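Local coordinates for protein interferon alpha/beta receptor 1 (Mus musculus, PDB 3WCY) that pairs with IFNAR2 to form the heterodimeric receptor for type I interferons, whose binding activates JAK-STAT signalling, and is here represented by its extracellular region, at residues P168-L174 against Q193-V199; E110-K114 against S291-E295; D113-H119 against V160-L166; F137-I141 against T153-Y159; K251-I255 against F278-V282. All blocks are in the same frame, centred on the assembly; numbering follows the deposited sequence.

Interaction 1: P168-L174 against Q193-V199; sequences PETTYCL and QCISTTV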
# COMPACT_ATOMS: atom_id res chain seq x y z
N PRO A 168 29.00 -2.84 12.42
CA PRO A 168 28.90 -3.46 13.75
C PRO A 168 29.60 -2.65 14.85
O PRO A 168 30.44 -1.80 14.55
CB PRO A 168 29.57 -4.82 13.56
CG PRO A 168 29.52 -5.08 12.09
CD PRO A 168 29.72 -3.72 11.48
N GLU A 169 29.22 -2.91 16.12
CA GLU A 169 29.76 -2.25 17.33
C GLU A 169 29.88 -0.73 17.13
O GLU A 169 30.87 -0.14 17.56
CB GLU A 169 31.22 -2.62 17.61
CG GLU A 169 31.39 -4.05 18.12
CD GLU A 169 32.81 -4.57 18.22
OE1 GLU A 169 33.57 -4.44 17.23
OE2 GLU A 169 33.15 -5.16 19.27
N THR A 170 28.86 -0.15 16.49
CA THR A 170 28.72 1.29 16.35
C THR A 170 27.36 1.69 16.92
O THR A 170 26.39 0.95 16.80
CB THR A 170 28.80 1.72 14.87
OG1 THR A 170 29.77 0.93 14.19
CG2 THR A 170 29.18 3.19 14.77
N THR A 171 27.31 2.86 17.55
CA THR A 171 26.11 3.31 18.24
C THR A 171 25.43 4.42 17.43
O THR A 171 26.00 5.50 17.26
CB THR A 171 26.37 3.64 19.73
OG1 THR A 171 25.27 4.38 20.24
CG2 THR A 171 27.68 4.41 19.96
N TYR A 172 24.24 4.13 16.89
CA TYR A 172 23.45 5.06 16.07
C TYR A 172 22.23 5.59 16.83
O TYR A 172 21.66 4.86 17.64
CB TYR A 172 22.96 4.39 14.78
CG TYR A 172 24.02 3.79 13.89
CD1 TYR A 172 24.54 4.51 12.81
CD2 TYR A 172 24.43 2.47 14.05
CE1 TYR A 172 25.48 3.94 11.95
CE2 TYR A 172 25.36 1.89 13.19
CZ TYR A 172 25.89 2.63 12.15
OH TYR A 172 26.81 2.05 11.30
N CYS A 173 21.80 6.83 16.53
CA CYS A 173 20.63 7.44 17.15
C CYS A 173 19.52 7.65 16.12
O CYS A 173 19.81 7.93 14.95
CB CYS A 173 20.99 8.72 17.90
SG CYS A 173 22.20 8.47 19.22
N LEU A 174 18.25 7.42 16.54
CA LEU A 174 17.06 7.44 15.69
C LEU A 174 16.00 8.49 16.03
O LEU A 174 15.86 8.89 17.19
CB LEU A 174 16.40 6.04 15.70
CG LEU A 174 16.98 4.90 14.85
CD1 LEU A 174 16.91 5.18 13.39
CD2 LEU A 174 18.35 4.41 15.32
N GLN A 193 16.31 8.33 20.26
CA GLN A 193 16.60 7.03 20.84
C GLN A 193 17.83 6.44 20.19
O GLN A 193 17.90 6.36 18.96
CB GLN A 193 15.41 6.09 20.67
CG GLN A 193 14.50 6.08 21.86
CD GLN A 193 13.37 5.13 21.62
OE1 GLN A 193 13.53 3.91 21.75
NE2 GLN A 193 12.21 5.67 21.25
N CYS A 194 18.81 6.05 21.02
CA CYS A 194 20.07 5.49 20.57
C CYS A 194 20.18 4.01 20.90
O CYS A 194 19.61 3.55 21.89
CB CYS A 194 21.25 6.28 21.13
SG CYS A 194 21.13 8.08 20.91
N ILE A 195 20.91 3.27 20.06
CA ILE A 195 21.16 1.83 20.18
C ILE A 195 22.52 1.49 19.54
O ILE A 195 22.96 2.16 18.61
CB ILE A 195 19.98 0.99 19.59
CG1 ILE A 195 20.15 -0.53 19.85
CG2 ILE A 195 19.75 1.31 18.09
CD1 ILE A 195 18.91 -1.36 19.74
N SER A 196 23.18 0.43 20.05
CA SER A 196 24.45 -0.02 19.50
C SER A 196 24.29 -1.37 18.81
O SER A 196 23.53 -2.23 19.28
CB SER A 196 25.52 -0.08 20.59
OG SER A 196 26.79 0.25 20.05
N THR A 197 24.99 -1.55 17.67
CA THR A 197 25.00 -2.79 16.88
C THR A 197 25.92 -3.84 17.54
O THR A 197 26.86 -3.47 18.24
CB THR A 197 25.40 -2.50 15.42
OG1 THR A 197 26.54 -1.64 15.38
CG2 THR A 197 24.26 -1.88 14.61
N THR A 198 25.63 -5.14 17.33
CA THR A 198 26.42 -6.26 17.88
C THR A 198 27.60 -6.59 16.94
O THR A 198 27.62 -6.10 15.81
CB THR A 198 25.54 -7.50 18.10
OG1 THR A 198 24.89 -7.85 16.88
CG2 THR A 198 24.52 -7.32 19.21
N VAL A 199 28.57 -7.43 17.39
CA VAL A 199 29.71 -7.83 16.55
C VAL A 199 29.27 -8.86 15.52
O VAL A 199 28.58 -9.82 15.88
CB VAL A 199 30.98 -8.32 17.31
CG1 VAL A 199 32.24 -8.02 16.51
CG2 VAL A 199 31.08 -7.72 18.71

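Interaction 2: E110-K114 against S291-E295; sequences EAEDK and SFWSE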
# COMPACT_ATOMS: atom_id res chain seq x y z
N GLU A 110 15.69 -2.34 18.11
CA GLU A 110 16.22 -3.70 18.23
C GLU A 110 17.42 -3.75 17.27
O GLU A 110 17.28 -3.36 16.11
CB GLU A 110 15.14 -4.70 17.82
CG GLU A 110 15.38 -6.12 18.31
CD GLU A 110 14.79 -7.24 17.48
OE1 GLU A 110 13.90 -6.98 16.64
OE2 GLU A 110 15.21 -8.41 17.68
N ALA A 111 18.61 -4.17 17.75
CA ALA A 111 19.80 -4.20 16.88
C ALA A 111 20.35 -5.59 16.58
O ALA A 111 20.13 -6.53 17.34
CB ALA A 111 20.89 -3.32 17.45
N GLU A 112 21.06 -5.70 15.44
CA GLU A 112 21.69 -6.92 14.94
C GLU A 112 23.16 -6.55 14.57
O GLU A 112 23.69 -5.61 15.16
CB GLU A 112 20.95 -7.43 13.69
CG GLU A 112 19.47 -7.75 13.92
CD GLU A 112 18.71 -8.39 12.77
OE1 GLU A 112 18.88 -7.95 11.61
OE2 GLU A 112 17.90 -9.31 13.05
N ASP A 113 23.82 -7.29 13.65
CA ASP A 113 25.23 -7.05 13.31
C ASP A 113 25.33 -5.81 12.44
O ASP A 113 25.93 -4.81 12.84
CB ASP A 113 25.85 -8.23 12.53
CG ASP A 113 25.68 -9.61 13.12
OD1 ASP A 113 26.11 -9.82 14.27
OD2 ASP A 113 25.21 -10.51 12.39
N LYS A 114 24.72 -5.88 11.23
CA LYS A 114 24.73 -4.85 10.19
C LYS A 114 23.35 -4.18 10.02
O LYS A 114 23.12 -3.50 9.01
CB LYS A 114 25.21 -5.46 8.85
CG LYS A 114 26.57 -6.17 8.91
CD LYS A 114 26.79 -7.08 7.70
CE LYS A 114 28.09 -7.86 7.77
NZ LYS A 114 28.03 -8.97 8.77
N SER A 291 22.23 -17.49 13.37
CA SER A 291 22.26 -16.37 12.42
C SER A 291 21.00 -15.49 12.51
O SER A 291 19.94 -15.98 12.91
CB SER A 291 22.43 -16.89 10.99
OG SER A 291 22.41 -15.85 10.02
N PHE A 292 21.13 -14.20 12.14
CA PHE A 292 19.99 -13.28 12.13
C PHE A 292 19.11 -13.58 10.89
O PHE A 292 19.39 -14.54 10.17
CB PHE A 292 20.46 -11.80 12.15
CG PHE A 292 20.93 -11.30 13.49
CD1 PHE A 292 20.06 -11.23 14.57
CD2 PHE A 292 22.24 -10.89 13.68
CE1 PHE A 292 20.50 -10.77 15.82
CE2 PHE A 292 22.69 -10.44 14.92
CZ PHE A 292 21.81 -10.38 15.99
N TRP A 293 18.04 -12.80 10.67
CA TRP A 293 17.19 -13.02 9.50
C TRP A 293 17.65 -12.19 8.31
O TRP A 293 18.11 -11.05 8.47
CB TRP A 293 15.72 -12.74 9.81
CG TRP A 293 15.06 -13.79 10.65
CD1 TRP A 293 14.62 -13.65 11.93
CD2 TRP A 293 14.74 -15.13 10.25
NE1 TRP A 293 14.05 -14.83 12.36
CE2 TRP A 293 14.11 -15.75 11.35
CE3 TRP A 293 14.94 -15.87 9.07
CZ2 TRP A 293 13.67 -17.08 11.31
CZ3 TRP A 293 14.49 -17.18 9.02
CH2 TRP A 293 13.87 -17.77 10.13
N SER A 294 17.50 -12.76 7.11
CA SER A 294 17.84 -12.16 5.82
C SER A 294 16.86 -11.03 5.45
O SER A 294 15.84 -10.85 6.14
CB SER A 294 17.81 -13.24 4.74
OG SER A 294 17.88 -12.72 3.42
N GLU A 295 17.15 -10.29 4.36
CA GLU A 295 16.30 -9.22 3.84
C GLU A 295 14.96 -9.84 3.44
O GLU A 295 14.94 -10.93 2.86
CB GLU A 295 16.95 -8.55 2.62
CG GLU A 295 16.26 -7.26 2.19
CD GLU A 295 16.38 -6.94 0.72
OE1 GLU A 295 15.40 -7.18 -0.02
OE2 GLU A 295 17.45 -6.44 0.30

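Interaction 3: D113-H119 against V160-L166; sequences DKAILVH and VEKIPEL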
# COMPACT_ATOMS: atom_id res chain seq x y z
N ASP A 113 23.82 -7.29 13.65
CA ASP A 113 25.23 -7.05 13.31
C ASP A 113 25.33 -5.81 12.44
O ASP A 113 25.93 -4.81 12.84
CB ASP A 113 25.85 -8.23 12.53
CG ASP A 113 25.68 -9.61 13.12
OD1 ASP A 113 26.11 -9.82 14.27
OD2 ASP A 113 25.21 -10.51 12.39
N LYS A 114 24.72 -5.88 11.23
CA LYS A 114 24.73 -4.85 10.19
C LYS A 114 23.35 -4.18 10.02
O LYS A 114 23.12 -3.50 9.01
CB LYS A 114 25.21 -5.46 8.85
CG LYS A 114 26.57 -6.17 8.91
CD LYS A 114 26.79 -7.08 7.70
CE LYS A 114 28.09 -7.86 7.77
NZ LYS A 114 28.03 -8.97 8.77
N ALA A 115 22.44 -4.35 11.01
CA ALA A 115 21.10 -3.78 10.92
C ALA A 115 20.47 -3.32 12.24
O ALA A 115 20.87 -3.78 13.32
CB ALA A 115 20.16 -4.76 10.22
N ILE A 116 19.47 -2.42 12.13
CA ILE A 116 18.64 -1.90 13.22
C ILE A 116 17.16 -1.99 12.80
O ILE A 116 16.78 -1.54 11.71
CB ILE A 116 19.07 -0.49 13.71
CG1 ILE A 116 20.30 -0.61 14.64
CG2 ILE A 116 17.91 0.24 14.44
CD1 ILE A 116 21.17 0.62 14.74
N LEU A 117 16.34 -2.62 13.67
CA LEU A 117 14.91 -2.80 13.49
C LEU A 117 14.19 -1.68 14.25
O LEU A 117 14.38 -1.54 15.47
CB LEU A 117 14.46 -4.18 14.02
CG LEU A 117 14.98 -5.40 13.26
CD1 LEU A 117 16.03 -6.13 14.08
CD2 LEU A 117 13.85 -6.34 12.90
N VAL A 118 13.41 -0.85 13.53
CA VAL A 118 12.64 0.26 14.11
C VAL A 118 11.16 -0.14 14.16
O VAL A 118 10.49 -0.18 13.13
CB VAL A 118 12.88 1.60 13.37
CG1 VAL A 118 12.01 2.71 13.95
CG2 VAL A 118 14.34 2.00 13.41
N HIS A 119 10.69 -0.49 15.37
CA HIS A 119 9.32 -0.91 15.62
C HIS A 119 8.48 0.33 15.90
O HIS A 119 8.57 0.93 16.98
CB HIS A 119 9.25 -1.93 16.77
CG HIS A 119 10.14 -3.12 16.56
ND1 HIS A 119 9.69 -4.25 15.89
CD2 HIS A 119 11.43 -3.32 16.93
CE1 HIS A 119 10.72 -5.08 15.86
NE2 HIS A 119 11.78 -4.57 16.48
N VAL A 160 7.51 -1.94 10.98
CA VAL A 160 8.83 -2.45 11.35
C VAL A 160 9.69 -2.18 10.11
O VAL A 160 9.45 -2.76 9.05
CB VAL A 160 8.87 -3.94 11.78
CG1 VAL A 160 10.30 -4.39 12.03
CG2 VAL A 160 8.01 -4.19 13.01
N GLU A 161 10.65 -1.25 10.23
CA GLU A 161 11.52 -0.94 9.10
C GLU A 161 12.95 -1.29 9.48
O GLU A 161 13.53 -0.65 10.36
CB GLU A 161 11.36 0.52 8.63
CG GLU A 161 12.22 0.91 7.43
CD GLU A 161 12.02 0.16 6.12
OE1 GLU A 161 10.89 0.19 5.58
OE2 GLU A 161 13.00 -0.44 5.63
N LYS A 162 13.50 -2.34 8.85
CA LYS A 162 14.86 -2.78 9.11
C LYS A 162 15.83 -1.91 8.31
O LYS A 162 15.77 -1.88 7.07
CB LYS A 162 15.03 -4.27 8.78
CG LYS A 162 16.39 -4.85 9.20
CD LYS A 162 16.46 -6.38 9.02
CE LYS A 162 16.79 -6.82 7.61
NZ LYS A 162 18.17 -6.46 7.19
N ILE A 163 16.71 -1.16 9.03
CA ILE A 163 17.73 -0.30 8.43
C ILE A 163 18.99 -1.15 8.23
O ILE A 163 19.60 -1.56 9.22
CB ILE A 163 17.97 1.00 9.24
CG1 ILE A 163 16.66 1.80 9.37
CG2 ILE A 163 19.07 1.84 8.59
CD1 ILE A 163 16.59 2.74 10.54
N PRO A 164 19.36 -1.48 6.97
CA PRO A 164 20.52 -2.36 6.74
C PRO A 164 21.78 -1.58 6.36
O PRO A 164 21.79 -0.34 6.44
CB PRO A 164 20.09 -3.15 5.51
CG PRO A 164 19.24 -2.17 4.72
CD PRO A 164 18.73 -1.11 5.68
N GLU A 165 22.84 -2.32 5.94
CA GLU A 165 24.17 -1.81 5.55
C GLU A 165 24.86 -0.97 6.65
O GLU A 165 25.58 -0.01 6.35
CB GLU A 165 24.07 -1.04 4.21
CG GLU A 165 24.97 -1.60 3.12
CD GLU A 165 25.02 -0.75 1.86
OE1 GLU A 165 25.64 0.34 1.90
OE2 GLU A 165 24.46 -1.19 0.83
N LEU A 166 24.64 -1.34 7.93
CA LEU A 166 25.21 -0.65 9.09
C LEU A 166 26.52 -1.30 9.56
O LEU A 166 26.78 -2.47 9.28
CB LEU A 166 24.21 -0.57 10.26
CG LEU A 166 22.91 0.21 10.04
CD1 LEU A 166 21.95 -0.05 11.17
CD2 LEU A 166 23.16 1.70 9.93

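Interaction 4: F137-I141 against T153-Y159; sequences FSYTI and TINSTYY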
# COMPACT_ATOMS: atom_id res chain seq x y z
N PHE A 137 -1.38 6.86 7.34
CA PHE A 137 -0.08 7.23 7.91
C PHE A 137 1.13 6.63 7.21
O PHE A 137 1.14 5.46 6.83
CB PHE A 137 0.01 6.89 9.40
CG PHE A 137 -0.97 7.54 10.36
CD1 PHE A 137 -1.24 8.90 10.27
CD2 PHE A 137 -1.52 6.82 11.40
CE1 PHE A 137 -2.13 9.51 11.17
CE2 PHE A 137 -2.38 7.43 12.31
CZ PHE A 137 -2.68 8.77 12.19
N SER A 138 2.17 7.45 7.07
CA SER A 138 3.47 7.10 6.53
C SER A 138 4.47 7.55 7.59
O SER A 138 4.10 8.32 8.47
CB SER A 138 3.73 7.83 5.21
OG SER A 138 5.02 7.54 4.70
N TYR A 139 5.71 7.04 7.53
CA TYR A 139 6.75 7.38 8.50
C TYR A 139 8.07 7.71 7.82
O TYR A 139 8.35 7.19 6.74
CB TYR A 139 6.92 6.27 9.58
CG TYR A 139 5.61 5.88 10.23
CD1 TYR A 139 5.08 6.61 11.29
CD2 TYR A 139 4.86 4.81 9.74
CE1 TYR A 139 3.86 6.28 11.86
CE2 TYR A 139 3.62 4.47 10.30
CZ TYR A 139 3.13 5.21 11.36
OH TYR A 139 1.91 4.90 11.92
N THR A 140 8.84 8.62 8.43
CA THR A 140 10.15 9.04 7.93
C THR A 140 11.15 8.83 9.07
O THR A 140 10.96 9.37 10.16
CB THR A 140 10.13 10.51 7.44
OG1 THR A 140 9.97 11.38 8.56
CG2 THR A 140 9.06 10.79 6.40
N ILE A 141 12.18 8.01 8.83
CA ILE A 141 13.20 7.68 9.83
C ILE A 141 14.49 8.42 9.54
O ILE A 141 14.93 8.48 8.39
CB ILE A 141 13.47 6.15 9.96
CG1 ILE A 141 12.32 5.22 9.45
CG2 ILE A 141 14.02 5.77 11.33
CD1 ILE A 141 11.05 5.13 10.29
N THR A 153 18.28 9.48 5.69
CA THR A 153 16.81 9.48 5.71
C THR A 153 16.18 8.28 5.00
O THR A 153 16.51 8.00 3.85
CB THR A 153 16.25 10.85 5.28
OG1 THR A 153 17.05 11.89 5.85
CG2 THR A 153 14.78 11.03 5.68
N ILE A 154 15.30 7.56 5.71
CA ILE A 154 14.60 6.39 5.16
C ILE A 154 13.09 6.57 5.35
O ILE A 154 12.64 6.85 6.46
CB ILE A 154 15.11 5.05 5.79
CG1 ILE A 154 16.62 4.86 5.59
CG2 ILE A 154 14.35 3.84 5.24
CD1 ILE A 154 17.39 4.75 6.87
N ASN A 155 12.30 6.43 4.26
CA ASN A 155 10.85 6.55 4.33
C ASN A 155 10.22 5.16 4.46
O ASN A 155 10.69 4.22 3.81
CB ASN A 155 10.28 7.30 3.12
CG ASN A 155 10.90 8.65 2.88
OD1 ASN A 155 10.48 9.65 3.63
ND2 ASN A 155 11.76 8.81 2.01
N SER A 156 9.18 5.03 5.30
CA SER A 156 8.50 3.74 5.48
C SER A 156 7.01 3.81 5.78
O SER A 156 6.55 4.68 6.53
CB SER A 156 9.19 2.90 6.55
OG SER A 156 8.67 1.58 6.56
N THR A 157 6.28 2.84 5.23
CA THR A 157 4.84 2.63 5.43
C THR A 157 4.70 1.45 6.38
O THR A 157 3.66 1.27 7.03
CB THR A 157 4.16 2.34 4.08
OG1 THR A 157 4.99 1.45 3.32
CG2 THR A 157 3.87 3.60 3.29
N TYR A 158 5.78 0.65 6.48
CA TYR A 158 5.92 -0.56 7.28
C TYR A 158 6.11 -0.22 8.75
O TYR A 158 6.89 0.67 9.08
CB TYR A 158 7.09 -1.43 6.74
CG TYR A 158 7.00 -1.74 5.25
CD1 TYR A 158 7.46 -0.83 4.30
CD2 TYR A 158 6.49 -2.95 4.80
CE1 TYR A 158 7.38 -1.11 2.93
CE2 TYR A 158 6.42 -3.25 3.44
CZ TYR A 158 6.87 -2.33 2.51
OH TYR A 158 6.81 -2.61 1.16
N TYR A 159 5.37 -0.93 9.63
CA TYR A 159 5.40 -0.73 11.09
C TYR A 159 6.65 -1.28 11.77
O TYR A 159 6.85 -1.08 12.97
CB TYR A 159 4.08 -1.18 11.74
CG TYR A 159 2.94 -0.25 11.43
CD1 TYR A 159 2.61 0.80 12.29
CD2 TYR A 159 2.21 -0.37 10.25
CE1 TYR A 159 1.57 1.68 11.99
CE2 TYR A 159 1.17 0.51 9.94
CZ TYR A 159 0.85 1.53 10.82
OH TYR A 159 -0.18 2.38 10.51

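Interaction 5: K251-I255 against F278-V282; sequences KWKPI and FFLHV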
# COMPACT_ATOMS: atom_id res chain seq x y z
N LYS A 251 3.94 -12.07 13.23
CA LYS A 251 4.10 -13.50 13.41
C LYS A 251 4.26 -14.17 12.05
O LYS A 251 3.28 -14.33 11.33
CB LYS A 251 2.93 -14.09 14.21
N TRP A 252 5.51 -14.51 11.70
CA TRP A 252 5.86 -15.15 10.43
C TRP A 252 5.38 -16.59 10.33
O TRP A 252 5.62 -17.39 11.23
CB TRP A 252 7.38 -15.05 10.17
CG TRP A 252 7.83 -13.69 9.73
CD1 TRP A 252 7.91 -12.57 10.50
CD2 TRP A 252 8.25 -13.31 8.42
NE1 TRP A 252 8.34 -11.51 9.74
CE2 TRP A 252 8.56 -11.94 8.46
CE3 TRP A 252 8.40 -14.01 7.21
CZ2 TRP A 252 9.01 -11.24 7.33
CZ3 TRP A 252 8.84 -13.32 6.09
CH2 TRP A 252 9.15 -11.95 6.16
N LYS A 253 4.69 -16.91 9.22
CA LYS A 253 4.16 -18.25 8.94
C LYS A 253 5.28 -19.17 8.40
O LYS A 253 6.16 -18.68 7.69
CB LYS A 253 2.97 -18.16 7.96
N PRO A 254 5.30 -20.48 8.75
CA PRO A 254 6.40 -21.34 8.28
C PRO A 254 6.22 -21.96 6.90
O PRO A 254 5.14 -21.91 6.33
CB PRO A 254 6.50 -22.40 9.38
CG PRO A 254 5.13 -22.47 9.97
CD PRO A 254 4.36 -21.24 9.60
N ILE A 255 7.31 -22.54 6.37
CA ILE A 255 7.32 -23.23 5.07
C ILE A 255 7.90 -24.66 5.26
O ILE A 255 9.09 -24.79 5.56
CB ILE A 255 8.06 -22.40 3.97
CG1 ILE A 255 7.45 -20.99 3.83
CG2 ILE A 255 8.05 -23.13 2.61
CD1 ILE A 255 8.40 -19.94 3.39
N PHE A 278 3.11 -11.64 -0.74
CA PHE A 278 3.80 -12.11 0.46
C PHE A 278 5.30 -11.79 0.51
O PHE A 278 5.91 -11.48 -0.52
CB PHE A 278 3.47 -13.58 0.80
CG PHE A 278 3.92 -14.66 -0.17
CD1 PHE A 278 5.05 -15.42 0.10
CD2 PHE A 278 3.16 -14.97 -1.29
CE1 PHE A 278 5.45 -16.44 -0.78
CE2 PHE A 278 3.56 -15.99 -2.16
CZ PHE A 278 4.70 -16.72 -1.90
N PHE A 279 5.86 -11.81 1.73
CA PHE A 279 7.28 -11.54 2.01
C PHE A 279 7.96 -12.85 2.39
O PHE A 279 7.33 -13.70 3.01
CB PHE A 279 7.42 -10.53 3.17
CG PHE A 279 6.88 -9.15 2.91
CD1 PHE A 279 5.58 -8.81 3.25
CD2 PHE A 279 7.69 -8.16 2.36
CE1 PHE A 279 5.08 -7.53 3.02
CE2 PHE A 279 7.20 -6.87 2.14
CZ PHE A 279 5.90 -6.56 2.46
N LEU A 280 9.25 -13.00 2.04
CA LEU A 280 9.98 -14.22 2.38
C LEU A 280 11.26 -13.98 3.21
O LEU A 280 12.00 -13.02 2.97
CB LEU A 280 10.26 -15.09 1.14
CG LEU A 280 9.06 -15.78 0.50
CD1 LEU A 280 9.12 -15.71 -1.01
CD2 LEU A 280 8.96 -17.22 0.92
N HIS A 281 11.49 -14.88 4.19
CA HIS A 281 12.64 -14.92 5.10
C HIS A 281 13.58 -16.02 4.60
O HIS A 281 13.09 -17.03 4.08
CB HIS A 281 12.17 -15.34 6.50
CG HIS A 281 12.07 -14.23 7.50
ND1 HIS A 281 11.47 -14.44 8.73
CD2 HIS A 281 12.52 -12.96 7.44
CE1 HIS A 281 11.57 -13.29 9.37
NE2 HIS A 281 12.19 -12.37 8.63
N VAL A 282 14.91 -15.85 4.74
CA VAL A 282 15.88 -16.86 4.32
C VAL A 282 16.93 -17.06 5.41
O VAL A 282 16.59 -17.27 6.57
CB VAL A 282 16.54 -16.63 2.92
CG1 VAL A 282 17.15 -17.92 2.38
CG2 VAL A 282 15.56 -16.05 1.90

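Interaction 1: P168-L174 against Q193-V199
In the second fibronectin type-III domain the last two strands, 171-174 and 193-196, run antiparallel and are tied by the disulfide of Cys173 and Cys194. SG of Cys173 lies 2.0 Å from SG of Cys194, with a torsion of 102° about the S-S bond. The two cysteines form a non-hydrogen-bonded pair, their CA atoms 4.0 Å apart. Each turns SG anti to its carbonyl carbon (chi1 -59° at Cys173, -50° at Cys194), and the sulfurs meet on the face that also carries Thr171 and Ser196. Flanking pairs exchange two backbone bonds each, Tyr172 with Ile195 and Leu174 with Gln193. Strand 193-196 is one of the two edge strands of a four-stranded sheet, next to 171-179. The other face of the sheet turns Tyr172, Leu174 and Ile195 toward Leu109 and Ile116 of the second sheet of the beta sandwich. There CD2 of Leu174 comes within 4.4 Å of Ile195 CG2. Thr197 brings CG2 to the edge of the Tyr172 ring, 4.2 Å from CE2, while Tyr172 OH bonds to the backbone N of Leu167. Where the strands end, Thr170 O receives an almost straight bond of 3.0 Å from Thr197 N and a weak one from Ser196 OG. Thr197 OG1 bonds to Leu167 O. Val199 CG2 sits against the carboxylate of Glu169, 3.3 Å from OE2.

Interaction 2: E110-K114 against S291-E295
With chi1 of -59° Glu112 sends CG out beside its backbone N, and the chain extends beyond it along one face of the Phe292 ring. Phe292 has the same kind of first torsion (chi1 -77°) and reaches out of its loop to meet it. CB of Glu112 stands over the middle of the ring, 3.6 Å from the centroid and 8° off the normal, a CH-pi contact. CG continues over the same face and lies 3.6 Å from Phe292 CD1. Glu112 runs back along the ring against the direction of Phe292, and Glu112 OE2 ends 3.3 Å from Phe292 CD1. Asp113 comes from another side. Its CG lies in the ring plane at the edge, and OD2 is 3.3 Å from Phe292 CD2. The carboxylate is steeply inclined to the ring and faces its C-H rim, which would probably suit the negative charge. OD1 of Asp113 also has a weak hydrogen bond with Thr198 OG1. No hydrogen bond crosses between 110-114 and 291-295, so the ring carries the contact. With an alanine in place of Phe292, the aliphatic part of Glu112 would probably lose its cover and a gap would open between the loops. Asn201 also touches the ring. This is an interdomain junction of tandem fibronectin type-III domains, where a loop of the third domain docks on the turn between strands 106-111 and 116-121 of the second.

Interaction 3: D113-H119 against V160-L166
Leu166 folds back over Lys114 and reaches Ile116. Its CB rests 3.4 Å from Lys114 O, and CG stays near the same oxygen. CD1 then enters beside strand 116-119, 3.6 Å from Ile116 N and 3.7 Å from Ile116 CD1, the leucine lying roughly square to the isoleucine. The other branch, CD2, packs on the ring of Tyr172. At the root of this side chain Leu166 N donates a bond of 2.9 Å to Lys114 O, coming from above the carbonyl plane. The strands 116-119 and 160-163 continue the pairing in antiparallel fashion, with two backbone bonds each for Ile116 with Ile163 and Val118 with Glu161. On the inner face CG2 of Val118 meets Ile163 CD1 at 3.7 Å. On the other face Lys162 covers Ala115, its CG 3.9 Å from Ala115 CB. Bends at chi3 (82°) and chi4 (68°) curl the lysine back, and NZ also comes near that methyl. His119 and Val160 leave their strands in the same direction as close neighbours, with His119 ND1 3.3 Å from Val160 CG2. The far ring nitrogen, NE2, bonds to Glu110 OE1. Strand 116-121 is the middle one of three, between 106-111 and 160-163. The face with Ile116, Val118 and Ile163 packs on strands 171-179 and 138-145, closing the hydrophobic core of the beta sandwich.

Interaction 4: F137-I141 against T153-Y159
Strands 138-141 and 153-156 run antiparallel at 164° and are joined by four backbone bonds, two between Tyr139 and Ser156 and two between Ile141 and Ile154. They are the arms of a beta hairpin. A chi1 of -51° swings the Tyr139 ring past its backbone N, and the ring leans across toward Tyr159. The edge of Tyr139 points at the face of Tyr159 in an offset edge-to-face pair, centroids 5.5 Å apart and planes at 68°. CE2 of Tyr139 lies 3.9 Å from Tyr159 CE1. Ser156 O sits at the edge of the Tyr139 ring, 3.6 Å from CD2. A serine in place of Tyr139 would probably leave the face of Tyr159 without its aromatic partner and free that ring to turn. On the opposite face Thr140 and Asn155 stand next to each other, with Thr140 CG2 3.3 Å from Asn155 OD1. Ser156 OG bonds to Glu161 OE1 of the following strand. Strand 152-156 is an outer edge of its sheet, and 138-145 pairs on its other side with 171-179. Tyr139 and Ile141 pack on Ile120 of the facing sheet, and Tyr139 and Tyr159 both touch Pro122.

Interaction 5: K251-I255 against F278-V282
Trp252 and His281 stack face to face in the third fibronectin type-III domain, on one side of its four-stranded sheet. The six-membered ring of Trp252 and the imidazole have centroids 3.5 Å apart and planes at 10°. In Trp252 chi1 of -76° points the indole away from the residue's own carbonyl, and chi2 of 72° turns it flat against the histidine. Trp252 CE2 lies 3.4 Å from His281 CE1, and Trp252 CD2 lies against the imidazole near His281 ND1. The far rim of the indole runs on to Phe279, with Trp252 CH2 3.7 Å from Phe279 CB. Trp293 stacks on the other face of the imidazole, so His281 is held between two tryptophans. Its ND1 has a weak hydrogen bond with Gln235. Strand 235-238 lies between 253-254 and 277-281, and Trp252 reaches across it, also touching Gln235 and Leu237. Leu280 points to the opposite side of the sheet. There Ile255 lies nearly perpendicular to it, and CD1 of Ile255 touches CD2 of Leu280 at 3.7 Å.

How the interactions relate
Interactions 1, 3 and 4 lie in the second fibronectin type-III domain, interaction 5 in the third, and interaction 2 joins the two. Interactions 2 and 3 share Asp113 and Lys114, and their centres are 7 Å apart. A probable bond of 2.7 Å from Leu117 N to Glu110 O also ties them together. Interaction 1 meets interaction 2 where Thr198 N lies 2.9 Å from Glu112 O. The core runs from interaction 1 to interaction 4 through Leu174 CD1 and Ile141 CG2, 3.6 Å apart. Trp293 of interaction 2 reaches interaction 5 by stacking on His281. A second bridge between the domains is Tyr158 CE2 against Phe279 CZ, 3.5 Å, linking interactions 4 and 5.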